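Local coordinates for protein beta-N-acetylhexosaminidase (Bacteroides fragilis, PDB 4PYS) that probably removes terminal, beta-linked N-acetylhexosamine residues from glycans, as a retaining glycoside hydrolase of family 20, at residues D447-P452 with G488-A494. Sequence-based numbering, arbitrary orientation.
Sequences DRRVFP and GYSFGPA
Phe451 sits between Tyr489 and Phe491, an aromatic cluster by which the extended chain 488-494 packs on the short helix 447-450 of the family 20 catalytic TIM barrel. That helix follows barrel strand 428-435; the chain leaves helix 470-486 through a Schellman motif at Gly488.

A CH-pi contact joins Phe451 to each neighbour. Tyr489 CB stands over one face of the Phe451 ring, 3.8 Å from its centroid, with the two ring planes turned 36° apart. Phe451 in turn sets its own CB over a face of the Phe491 ring, while the rings themselves are slid apart and barely overlap, Phe451 CD2 lying 3.8 Å from Phe491 CE1. With CG of Phe451 anti to the carbonyl carbon (chi1 -71°), the ring reaches Tyr489 obliquely, and its CE1 comes within 3.5 Å of Tyr489 CD1. Met155 of helix 146-158 touches both Phe451 and Tyr489, whereas Phe491 leans on Phe484 of helix 470-486.

Pro452, which follows a cis peptide bond, extends the apolar contact: its CB meets Phe491 CE2 at 3.7 Å and its CG packs against Ala494 CB.

Asp447 OD2 takes a weak bond from Ser490 N (3.3 Å), but this buried carboxylate is held mainly by helix 146-158, through a salt bridge from OD2 to Lys151 and a hydrogen bond from OD1 to Tyr152. Lys151 NZ also bonds Gly488 O, so one ammonium group ties both segments together. Gly492 packs closely on the helix end, its CA making a CH...O contact with Arg448 O; a water 2.8 Å from both that oxygen and Pro493 O can donate to either, though it has more acceptors in reach than protons. Gly492 N donates to Phe451 O at 2.8 Å, approaching 39° out of the carbonyl plane.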
loop_
_atom_site.group_PDB
_atom_site.type_symbol
_atom_site.label_atom_id
_atom_site.label_comp_id
_atom_site.label_asym_id
_atom_site.label_seq_id
_atom_site.Cartn_x
_atom_site.Cartn_y
_atom_site.Cartn_z
ATOM N N ASP A 447 3.050 15.049 -0.546
ATOM C CA ASP A 447 4.167 14.743 -1.452
ATOM C C ASP A 447 5.548 15.057 -0.862
ATOM O O ASP A 447 6.500 14.316 -1.099
ATOM C CB ASP A 447 4.017 15.495 -2.781
ATOM C CG ASP A 447 2.990 14.867 -3.701
ATOM O OD1 ASP A 447 2.520 13.748 -3.403
ATOM O OD2 ASP A 447 2.648 15.501 -4.724
ATOM N N ARG A 448 5.665 16.139 -0.096
ATOM C CA ARG A 448 6.990 16.538 0.400
ATOM C C ARG A 448 7.515 15.555 1.439
ATOM O O ARG A 448 8.715 15.514 1.722
ATOM C CB ARG A 448 6.962 17.958 0.964
ATOM C CG ARG A 448 6.283 18.075 2.314
ATOM C CD ARG A 448 6.056 19.524 2.672
ATOM N NE ARG A 448 4.837 20.056 2.062
ATOM C CZ ARG A 448 4.294 21.223 2.383
ATOM N NH1 ARG A 448 4.875 21.989 3.294
ATOM N NH2 ARG A 448 3.171 21.625 1.800
ATOM N N ARG A 449 6.616 14.737 1.989
ATOM C CA ARG A 449 6.998 13.656 2.896
ATOM C C ARG A 449 7.272 12.359 2.130
ATOM O O ARG A 449 8.219 11.619 2.421
ATOM C CB ARG A 449 5.853 13.406 3.896
ATOM C CG ARG A 449 5.734 14.456 4.988
ATOM C CD ARG A 449 4.290 14.529 5.507
ATOM N NE ARG A 449 4.219 15.368 6.700
ATOM C CZ ARG A 449 4.286 16.693 6.688
ATOM N NH1 ARG A 449 4.403 17.353 5.539
ATOM N NH2 ARG A 449 4.230 17.364 7.829
ATOM N N VAL A 450 6.428 12.077 1.149
ATOM C CA VAL A 450 6.513 10.821 0.414
ATOM C C VAL A 450 7.740 10.755 -0.503
ATOM O O VAL A 450 8.445 9.740 -0.518
ATOM C CB VAL A 450 5.229 10.579 -0.377
ATOM C CG1 VAL A 450 5.380 9.361 -1.289
ATOM C CG2 VAL A 450 4.052 10.374 0.597
ATOM N N PHE A 451 7.994 11.833 -1.249
ATOM C CA PHE A 451 9.131 11.885 -2.190
ATOM C C PHE A 451 10.268 12.734 -1.655
ATOM O O PHE A 451 10.028 13.817 -1.132
ATOM C CB PHE A 451 8.674 12.492 -3.522
ATOM C CG PHE A 451 7.784 11.580 -4.316
ATOM C CD1 PHE A 451 6.413 11.592 -4.120
ATOM C CD2 PHE A 451 8.330 10.695 -5.236
ATOM C CE1 PHE A 451 5.590 10.735 -4.842
ATOM C CE2 PHE A 451 7.517 9.837 -5.962
ATOM C CZ PHE A 451 6.149 9.867 -5.757
ATOM N N PRO A 452 11.526 12.302 -1.870
ATOM C CA PRO A 452 11.947 11.149 -2.669
ATOM C C PRO A 452 12.124 9.856 -1.888
ATOM O O PRO A 452 12.512 8.877 -2.491
ATOM C CB PRO A 452 13.332 11.584 -3.187
ATOM C CG PRO A 452 13.864 12.439 -2.071
ATOM C CD PRO A 452 12.658 13.187 -1.526
ATOM N N GLY A 488 3.120 14.672 -11.622
ATOM C CA GLY A 488 2.326 15.286 -10.568
ATOM C C GLY A 488 2.865 15.112 -9.155
ATOM O O GLY A 488 2.185 15.474 -8.190
ATOM N N TYR A 489 4.078 14.586 -9.022
ATOM C CA TYR A 489 4.631 14.305 -7.697
ATOM C C TYR A 489 5.744 15.277 -7.312
ATOM O O TYR A 489 6.866 15.168 -7.809
ATOM C CB TYR A 489 5.124 12.866 -7.630
ATOM C CG TYR A 489 4.017 11.913 -8.009
ATOM C CD1 TYR A 489 3.022 11.584 -7.093
ATOM C CD2 TYR A 489 3.932 11.391 -9.291
ATOM C CE1 TYR A 489 1.980 10.730 -7.443
ATOM C CE2 TYR A 489 2.894 10.535 -9.649
ATOM C CZ TYR A 489 1.926 10.212 -8.715
ATOM O OH TYR A 489 0.884 9.370 -9.069
ATOM N N SER A 490 5.424 16.204 -6.412
ATOM C CA SER A 490 6.402 17.172 -5.904
ATOM C C SER A 490 7.388 16.481 -4.969
ATOM O O SER A 490 7.007 15.584 -4.228
ATOM C CB SER A 490 5.694 18.299 -5.145
ATOM O OG SER A 490 4.739 18.954 -5.957
ATOM N N PHE A 491 8.651 16.896 -5.002
ATOM C CA PHE A 491 9.664 16.331 -4.115
ATOM C C PHE A 491 9.894 17.172 -2.866
ATOM O O PHE A 491 9.957 18.394 -2.948
ATOM C CB PHE A 491 10.988 16.203 -4.860
ATOM C CG PHE A 491 11.091 14.955 -5.699
ATOM C CD1 PHE A 491 10.032 14.559 -6.509
ATOM C CD2 PHE A 491 12.247 14.202 -5.692
ATOM C CE1 PHE A 491 10.124 13.411 -7.281
ATOM C CE2 PHE A 491 12.346 13.053 -6.470
ATOM C CZ PHE A 491 11.289 12.665 -7.258
ATOM N N GLY A 492 10.045 16.517 -1.718
ATOM C CA GLY A 492 10.557 17.203 -0.536
ATOM C C GLY A 492 12.075 17.063 -0.495
ATOM O O GLY A 492 12.665 16.588 -1.471
ATOM N N PRO A 493 12.715 17.449 0.631
ATOM C CA PRO A 493 14.182 17.342 0.722
ATOM C C PRO A 493 14.637 15.885 0.804
ATOM O O PRO A 493 13.914 15.025 1.322
ATOM C CB PRO A 493 14.521 18.117 2.011
ATOM C CG PRO A 493 13.279 18.004 2.855
ATOM C CD PRO A 493 12.115 17.991 1.869
ATOM N N ALA A 494 15.814 15.600 0.254
ATOM C CA ALA A 494 16.319 14.226 0.210
ATOM C C ALA A 494 17.244 13.947 1.383
ATOM O O ALA A 494 17.140 12.916 2.056
ATOM C CB ALA A 494 17.062 13.981 -1.104
HETATM O O HOH W 1 11.231 14.313 1.954
#